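Local coordinates for p800 reaction center core protein (Heliobacterium modesticaldum, PDB 5V8K) that forms the homodimeric core of a heliobacterial photosynthetic reaction center, holding bacteriochlorophylls, a chlorophyll derivative and, with its twin subunit, a [4Fe-4S] cluster, at residues A[541-544]-A[545-549]; A[534-537]-A[538-542]. One frame throughout, in Å; residues are numbered along the deposited sequence.

Contact 1 (A[541-544]-A[545-549]); sequences QYRG and SRDEG. With AOH (8(1)-OH-Chlorophyll aF), chain E.
The guanidinium of R543 lies flat against the carboxylate of D547, one turn on, the two planes 19° apart and CG of D547 off toward the rim of the guanidinium. This is an i to i+4 pair in the first turn of helix 543-560, whose N-cap position is Y542. OD1 of D547 sits 3.4 Å from NH2 of R543 but well out of the guanidinium plane, so the charges meet without an N-H aimed between them. The N-H groups are used elsewhere: NE bonds the carbonyl of L573 and NH2 that of A572. OD1 of D547 takes the backbone N-H of A572, and the carboxylate's strongest polar partner is W408 of the second subunit. With CG of R543 anti to the backbone N (chi1 -166°), the chain runs alongside D547. A leucine in place of R543 would probably leave D547 without its stacked countercharge and the carbonyls of A572 and L573 without their donor.

R546 crosses R543 at about a right angle, its NH2 3.4 Å from CA of R543. Nearer its backbone, CG of R546 packs 3.5 Å from C3D of the chlorophyll AOH. The turn is closed by D547 N to R543 O at 3.0 Å and E548 N to G544 O at 3.1 Å. The E548 carboxylate belongs to the dimer interface, hydrogen-bonded to S406 and salt-bridged to R398 and K417, all of the second subunit. CB of S545 meets the edge of the Y542 ring, and OG of S545 donates to the AOH keto oxygen OBD at 2.8 Å.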
loop_
_atom_site.group_PDB
_atom_site.type_symbol
_atom_site.label_atom_id
_atom_site.label_comp_id
_atom_site.label_asym_id
_atom_site.label_seq_id
_atom_site.Cartn_x
_atom_site.Cartn_y
_atom_site.Cartn_z
ATOM N N GLN A 541 10.443 0.364 9.591
ATOM C CA GLN A 541 11.625 0.240 10.456
ATOM C C GLN A 541 12.917 0.472 9.679
ATOM O O GLN A 541 13.710 -0.460 9.502
ATOM C CB GLN A 541 11.668 -1.157 11.092
ATOM C CG GLN A 541 10.618 -1.404 12.132
ATOM C CD GLN A 541 10.472 -2.871 12.436
ATOM O OE1 GLN A 541 11.462 -3.580 12.494
ATOM N NE2 GLN A 541 9.243 -3.334 12.623
ATOM N N TYR A 542 13.130 1.692 9.176
ATOM C CA TYR A 542 14.251 1.938 8.278
ATOM C C TYR A 542 14.843 3.339 8.454
ATOM O O TYR A 542 15.509 3.852 7.548
ATOM C CB TYR A 542 13.813 1.709 6.828
ATOM C CG TYR A 542 14.171 0.322 6.326
ATOM C CD1 TYR A 542 15.441 0.037 5.876
ATOM C CD2 TYR A 542 13.228 -0.695 6.307
ATOM C CE1 TYR A 542 15.795 -1.220 5.460
ATOM C CE2 TYR A 542 13.560 -1.979 5.888
ATOM C CZ TYR A 542 14.838 -2.237 5.449
ATOM O OH TYR A 542 15.172 -3.504 5.021
ATOM N N ARG A 543 14.662 3.947 9.624
ATOM C CA ARG A 543 15.102 5.321 9.789
ATOM C C ARG A 543 16.618 5.439 9.763
ATOM O O ARG A 543 17.158 6.404 9.211
ATOM C CB ARG A 543 14.566 5.877 11.082
ATOM C CG ARG A 543 14.702 7.415 11.143
ATOM C CD ARG A 543 15.985 7.859 11.840
ATOM N NE ARG A 543 16.196 9.294 11.708
ATOM C CZ ARG A 543 17.210 9.937 12.264
ATOM N NH1 ARG A 543 18.101 9.262 12.964
ATOM N NH2 ARG A 543 17.342 11.239 12.111
ATOM N N GLY A 544 17.323 4.505 10.401
ATOM C CA GLY A 544 18.774 4.549 10.381
ATOM C C GLY A 544 19.355 4.449 8.986
ATOM O O GLY A 544 20.329 5.135 8.653
ATOM N N SER A 545 18.791 3.568 8.157
ATOM C CA SER A 545 19.207 3.484 6.762
ATOM C C SER A 545 19.190 4.861 6.104
ATOM O O SER A 545 20.141 5.252 5.419
ATOM C CB SER A 545 18.287 2.534 6.005
ATOM O OG SER A 545 18.725 2.423 4.676
ATOM N N ARG A 546 18.084 5.590 6.283
ATOM C CA ARG A 546 17.904 6.886 5.650
ATOM C C ARG A 546 18.864 7.945 6.196
ATOM O O ARG A 546 19.375 8.773 5.441
ATOM C CB ARG A 546 16.450 7.318 5.839
ATOM C CG ARG A 546 15.480 6.474 5.006
ATOM C CD ARG A 546 14.045 6.557 5.509
ATOM N NE ARG A 546 13.638 7.879 5.985
ATOM C CZ ARG A 546 13.055 8.110 7.156
ATOM N NH1 ARG A 546 12.761 9.351 7.513
ATOM N NH2 ARG A 546 12.783 7.130 8.000
ATOM N N ASP A 547 19.125 7.939 7.502
ATOM C CA ASP A 547 20.036 8.923 8.077
ATOM C C ASP A 547 21.454 8.717 7.552
ATOM O O ASP A 547 22.170 9.679 7.273
ATOM C CB ASP A 547 19.981 8.814 9.594
ATOM C CG ASP A 547 20.479 10.082 10.305
ATOM O OD1 ASP A 547 20.001 11.203 9.983
ATOM O OD2 ASP A 547 21.344 9.936 11.186
ATOM N N GLU A 548 21.839 7.463 7.350
ATOM C CA GLU A 548 23.140 7.108 6.797
ATOM C C GLU A 548 23.228 7.473 5.324
ATOM O O GLU A 548 24.246 7.995 4.868
ATOM C CB GLU A 548 23.370 5.600 6.999
ATOM C CG GLU A 548 24.687 5.020 6.534
ATOM C CD GLU A 548 24.851 3.544 6.943
ATOM O OE1 GLU A 548 25.812 3.259 7.702
ATOM O OE2 GLU A 548 24.021 2.683 6.501
ATOM N N GLY A 549 22.168 7.210 4.560
ATOM C CA GLY A 549 22.184 7.538 3.148
ATOM C C GLY A 549 22.101 9.037 2.914
ATOM O O GLY A 549 22.619 9.550 1.919
HETATM C C1 AOH E . 18.200 8.871 -6.272
HETATM C C2 AOH E . 16.770 9.339 -6.239
HETATM C C3 AOH E . 15.801 8.807 -6.972
HETATM C C4 AOH E . 16.059 7.699 -7.913
HETATM C C5 AOH E . 14.431 9.407 -6.874
HETATM C C6 AOH E . 14.193 10.426 -7.982
HETATM C C7 AOH E . 12.708 10.702 -7.940
HETATM C C8 AOH E . 12.121 11.543 -8.783
HETATM C C9 AOH E . 12.972 12.293 -9.765
HETATM C C10 AOH E . 10.647 11.828 -8.636
HETATM C C11 AOH E . 9.618 10.901 -9.238
HETATM C C15 AOH E . 7.062 9.964 -10.382
HETATM C C14 AOH E . 5.829 11.925 -9.230
HETATM C C13 AOH E . 7.113 11.189 -9.524
HETATM C C12 AOH E . 8.287 11.601 -9.009
HETATM N NB AOH E . 11.808 6.223 -2.241
HETATM N ND AOH E . 14.121 4.851 0.804
HETATM C C1A AOH E . 15.806 6.765 -0.899
HETATM C C1B AOH E . 12.122 7.159 -3.162
HETATM C C1C AOH E . 10.271 4.193 -0.622
HETATM C C1D AOH E . 13.857 3.965 1.775
HETATM C C2A AOH E . 16.802 7.495 -1.756
HETATM C C2B AOH E . 11.046 7.475 -3.987
HETATM C C2C AOH E . 9.545 3.176 -0.019
HETATM C C2D AOH E . 14.960 3.783 2.589
HETATM C C3A AOH E . 15.792 8.221 -2.645
HETATM C C3B AOH E . 10.023 6.642 -3.547
HETATM C C3C AOH E . 10.329 2.708 1.017
HETATM C C3D AOH E . 15.954 4.605 2.066
HETATM C C4A AOH E . 14.466 7.547 -2.407
HETATM C C4B AOH E . 10.533 5.872 -2.503
HETATM C C4C AOH E . 11.492 3.494 0.955
HETATM C C4D AOH E . 15.431 5.231 0.937
HETATM C CAA AOH E . 17.757 6.535 -2.450
HETATM C CAB AOH E . 8.720 6.756 -4.180
HETATM C CAC AOH E . 9.970 1.585 1.890
HETATM C CAD AOH E . 17.404 4.943 2.054
HETATM C CBA AOH E . 18.984 7.276 -2.983
HETATM C CBB AOH E . 7.575 6.337 -3.728
HETATM C CBC AOH E . 10.108 1.852 3.353
HETATM C CBD AOH E . 17.644 5.935 0.963
HETATM C CED AOH E . 17.822 9.455 2.549
HETATM C CGA AOH E . 18.958 7.499 -4.466
HETATM C CGD AOH E . 18.169 7.228 1.533
HETATM C CHA AOH E . 16.338 6.079 0.299
HETATM C CHB AOH E . 13.460 7.801 -3.249
HETATM C CHC AOH E . 9.731 4.908 -1.768
HETATM C CHD AOH E . 12.561 3.270 1.911
HETATM C CMA AOH E . 15.676 9.705 -2.320
HETATM C CMB AOH E . 10.966 8.489 -5.105
HETATM C CMC AOH E . 8.195 2.655 -0.425
HETATM C CMD AOH E . 14.982 2.881 3.790
HETATM N NA AOH E . 14.543 6.767 -1.315
HETATM N NC AOH E . 11.444 4.419 -0.017
HETATM O O1 AOH E . 10.789 0.429 1.584
HETATM O O1A AOH E . 18.646 6.611 -5.249
HETATM O O1D AOH E . 19.355 7.508 1.497
HETATM O O2A AOH E . 18.624 8.785 -4.916
HETATM O O2D AOH E . 17.271 8.186 2.132
HETATM O OBD AOH E . 18.107 4.677 3.091
HETATM MG MG AOH E . 12.935 5.743 -0.587
HETATM O O HOH W 1 12.170 7.524 0.797
#

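Contact 2 (A[534-537]-A[538-542]); sequences FTFS and MLFQY. With AOH (8(1)-OH-Chlorophyll aF), chain E.
M538 bonds back to T535: its N is 2.9 Å from T535 O, yet it stands well above that carbonyl plane. L539 N shares the same acceptor, coming in nearly along the C=O axis, so T535 O is gripped by both an i+3 and an i+4 donor. The L539 side chain runs beside T535 with CD1 3.9 Å from OG1, whose own hydrogen bond goes to W532 O. This is the C-terminal end of helix 520-539, predicted to span the membrane, and F540 is the residue at which the chain leaves helical geometry. F540 N still closes a last i+4 bond, 2.8 Å to F536 O. Its ring lies nearly parallel to that of F536 but slid aside, centroids 5.5 Å apart, and what its face really covers is CB of F536, a CH-pi contact. With CG anti to the carbonyl carbon (chi1 -80°), the F540 ring reaches AOH as well as F536, CD2 being 3.3 Å from CBC of the chlorophyll. Water 2 donates to both F540 O and S537 O, tying the helix end to the turn that follows. Q541 centres an inverse gamma turn, beyond which Y542 takes the N-cap position of helix 543-560. On the AOH side, F534 presents its ring edge to the macrocycle, while S537 lays CB 3.3 Å from C4C and sends OG back to F534 O at 2.7 Å.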
loop_
_atom_site.group_PDB
_atom_site.type_symbol
_atom_site.label_atom_id
_atom_site.label_comp_id
_atom_site.label_asym_id
_atom_site.label_seq_id
_atom_site.Cartn_x
_atom_site.Cartn_y
_atom_site.Cartn_z
ATOM N N PHE A 534 5.162 6.923 -0.495
ATOM C CA PHE A 534 6.356 7.503 0.090
ATOM C C PHE A 534 6.309 7.478 1.613
ATOM O O PHE A 534 7.368 7.362 2.257
ATOM C CB PHE A 534 6.553 8.916 -0.480
ATOM C CG PHE A 534 7.927 9.455 -0.255
ATOM C CD1 PHE A 534 8.954 9.203 -1.150
ATOM C CD2 PHE A 534 8.206 10.197 0.871
ATOM C CE1 PHE A 534 10.264 9.678 -0.891
ATOM C CE2 PHE A 534 9.483 10.671 1.108
ATOM C CZ PHE A 534 10.500 10.396 0.212
ATOM N N THR A 535 5.111 7.557 2.216
ATOM C CA THR A 535 5.044 7.487 3.664
ATOM C C THR A 535 5.628 6.188 4.203
ATOM O O THR A 535 6.050 6.148 5.368
ATOM C CB THR A 535 3.636 7.653 4.214
ATOM O OG1 THR A 535 2.815 6.511 3.924
ATOM C CG2 THR A 535 3.023 8.900 3.702
ATOM N N PHE A 536 5.641 5.119 3.399
ATOM C CA PHE A 536 6.255 3.879 3.865
ATOM C C PHE A 536 7.698 4.116 4.268
ATOM O O PHE A 536 8.199 3.484 5.203
ATOM C CB PHE A 536 6.248 2.771 2.794
ATOM C CG PHE A 536 4.888 2.317 2.310
ATOM C CD1 PHE A 536 3.733 2.906 2.727
ATOM C CD2 PHE A 536 4.804 1.271 1.376
ATOM C CE1 PHE A 536 2.497 2.485 2.230
ATOM C CE2 PHE A 536 3.581 0.820 0.887
ATOM C CZ PHE A 536 2.422 1.440 1.303
ATOM N N SER A 537 8.409 4.956 3.506
ATOM C CA SER A 537 9.812 5.247 3.766
ATOM C C SER A 537 9.998 5.933 5.123
ATOM O O SER A 537 11.066 5.820 5.725
ATOM C CB SER A 537 10.403 6.101 2.615
ATOM O OG SER A 537 10.074 7.491 2.660
ATOM N N MET A 538 8.955 6.536 5.652
ATOM C CA MET A 538 8.962 7.166 6.965
ATOM C C MET A 538 8.370 6.281 8.060
ATOM O O MET A 538 8.649 6.516 9.241
ATOM C CB MET A 538 8.132 8.455 6.956
ATOM C CG MET A 538 8.664 9.589 6.090
ATOM S SD MET A 538 7.387 10.850 5.820
ATOM C CE MET A 538 6.745 10.892 7.421
ATOM N N LEU A 539 7.487 5.344 7.713
ATOM C CA LEU A 539 6.817 4.531 8.711
ATOM C C LEU A 539 7.462 3.159 8.903
ATOM O O LEU A 539 7.330 2.590 9.988
ATOM C CB LEU A 539 5.339 4.356 8.358
ATOM C CG LEU A 539 4.548 5.660 8.345
ATOM C CD1 LEU A 539 3.248 5.550 7.639
ATOM C CD2 LEU A 539 4.269 6.124 9.749
ATOM N N PHE A 540 8.152 2.613 7.893
ATOM C CA PHE A 540 8.861 1.363 8.067
ATOM C C PHE A 540 10.018 1.512 9.052
ATOM O O PHE A 540 10.518 2.617 9.322
ATOM C CB PHE A 540 9.432 0.855 6.741
ATOM C CG PHE A 540 8.429 0.154 5.842
ATOM C CD1 PHE A 540 7.089 0.437 5.912
ATOM C CD2 PHE A 540 8.864 -0.764 4.917
ATOM C CE1 PHE A 540 6.190 -0.172 5.069
ATOM C CE2 PHE A 540 7.996 -1.373 4.049
ATOM C CZ PHE A 540 6.650 -1.104 4.120
ATOM N N GLN A 541 10.443 0.364 9.591
ATOM C CA GLN A 541 11.625 0.240 10.456
ATOM C C GLN A 541 12.917 0.472 9.679
ATOM O O GLN A 541 13.710 -0.460 9.502
ATOM C CB GLN A 541 11.668 -1.157 11.092
ATOM C CG GLN A 541 10.618 -1.404 12.132
ATOM C CD GLN A 541 10.472 -2.871 12.436
ATOM O OE1 GLN A 541 11.462 -3.580 12.494
ATOM N NE2 GLN A 541 9.243 -3.334 12.623
ATOM N N TYR A 542 13.130 1.692 9.176
ATOM C CA TYR A 542 14.251 1.938 8.278
ATOM C C TYR A 542 14.843 3.339 8.454
ATOM O O TYR A 542 15.509 3.852 7.548
ATOM C CB TYR A 542 13.813 1.709 6.828
ATOM C CG TYR A 542 14.171 0.322 6.326
ATOM C CD1 TYR A 542 15.441 0.037 5.876
ATOM C CD2 TYR A 542 13.228 -0.695 6.307
ATOM C CE1 TYR A 542 15.795 -1.220 5.460
ATOM C CE2 TYR A 542 13.560 -1.979 5.888
ATOM C CZ TYR A 542 14.838 -2.237 5.449
ATOM O OH TYR A 542 15.172 -3.504 5.021
HETATM C C1 AOH E . 18.200 8.871 -6.272
HETATM C C2 AOH E . 16.770 9.339 -6.239
HETATM C C3 AOH E . 15.801 8.807 -6.972
HETATM C C4 AOH E . 16.059 7.699 -7.913
HETATM C C5 AOH E . 14.431 9.407 -6.874
HETATM C C6 AOH E . 14.193 10.426 -7.982
HETATM C C7 AOH E . 12.708 10.702 -7.940
HETATM C C8 AOH E . 12.121 11.543 -8.783
HETATM C C9 AOH E . 12.972 12.293 -9.765
HETATM C C10 AOH E . 10.647 11.828 -8.636
HETATM C C11 AOH E . 9.618 10.901 -9.238
HETATM C C15 AOH E . 7.062 9.964 -10.382
HETATM C C14 AOH E . 5.829 11.925 -9.230
HETATM C C13 AOH E . 7.113 11.189 -9.524
HETATM C C12 AOH E . 8.287 11.601 -9.009
HETATM N NB AOH E . 11.808 6.223 -2.241
HETATM N ND AOH E . 14.121 4.851 0.804
HETATM C C1A AOH E . 15.806 6.765 -0.899
HETATM C C1B AOH E . 12.122 7.159 -3.162
HETATM C C1C AOH E . 10.271 4.193 -0.622
HETATM C C1D AOH E . 13.857 3.965 1.775
HETATM C C2A AOH E . 16.802 7.495 -1.756
HETATM C C2B AOH E . 11.046 7.475 -3.987
HETATM C C2C AOH E . 9.545 3.176 -0.019
HETATM C C2D AOH E . 14.960 3.783 2.589
HETATM C C3A AOH E . 15.792 8.221 -2.645
HETATM C C3B AOH E . 10.023 6.642 -3.547
HETATM C C3C AOH E . 10.329 2.708 1.017
HETATM C C3D AOH E . 15.954 4.605 2.066
HETATM C C4A AOH E . 14.466 7.547 -2.407
HETATM C C4B AOH E . 10.533 5.872 -2.503
HETATM C C4C AOH E . 11.492 3.494 0.955
HETATM C C4D AOH E . 15.431 5.231 0.937
HETATM C CAA AOH E . 17.757 6.535 -2.450
HETATM C CAB AOH E . 8.720 6.756 -4.180
HETATM C CAC AOH E . 9.970 1.585 1.890
HETATM C CAD AOH E . 17.404 4.943 2.054
HETATM C CBA AOH E . 18.984 7.276 -2.983
HETATM C CBB AOH E . 7.575 6.337 -3.728
HETATM C CBC AOH E . 10.108 1.852 3.353
HETATM C CBD AOH E . 17.644 5.935 0.963
HETATM C CED AOH E . 17.822 9.455 2.549
HETATM C CGA AOH E . 18.958 7.499 -4.466
HETATM C CGD AOH E . 18.169 7.228 1.533
HETATM C CHA AOH E . 16.338 6.079 0.299
HETATM C CHB AOH E . 13.460 7.801 -3.249
HETATM C CHC AOH E . 9.731 4.908 -1.768
HETATM C CHD AOH E . 12.561 3.270 1.911
HETATM C CMA AOH E . 15.676 9.705 -2.320
HETATM C CMB AOH E . 10.966 8.489 -5.105
HETATM C CMC AOH E . 8.195 2.655 -0.425
HETATM C CMD AOH E . 14.982 2.881 3.790
HETATM N NA AOH E . 14.543 6.767 -1.315
HETATM N NC AOH E . 11.444 4.419 -0.017
HETATM O O1 AOH E . 10.789 0.429 1.584
HETATM O O1A AOH E . 18.646 6.611 -5.249
HETATM O O1D AOH E . 19.355 7.508 1.497
HETATM O O2A AOH E . 18.624 8.785 -4.916
HETATM O O2D AOH E . 17.271 8.186 2.132
HETATM O OBD AOH E . 18.107 4.677 3.091
HETATM MG MG AOH E . 12.935 5.743 -0.587
HETATM O O HOH W 2 11.898 4.515 7.787
HETATM O O HOH W 1 12.170 7.524 0.797
#

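In the fold
Contact 2 ends helix 520-539 and contact 1 begins helix 543-560; they share Q541 and Y542, and their centres are 10 Å apart. Both pack against the one AOH chlorophyll, whose magnesium is held at 2.4 Å by the oxygen of water 1 rather than by a side chain of either contact. The two also touch directly, CD of R546 reaching to 3.1 Å from O of S537. The second subunit borders both, and its R398 adds a further hydrogen bond to AOH. The R543 side chain lies about 6 Å from the iron-sulfur cluster, while the F536 side chain is about 4 Å from a bacteriochlorophyll g.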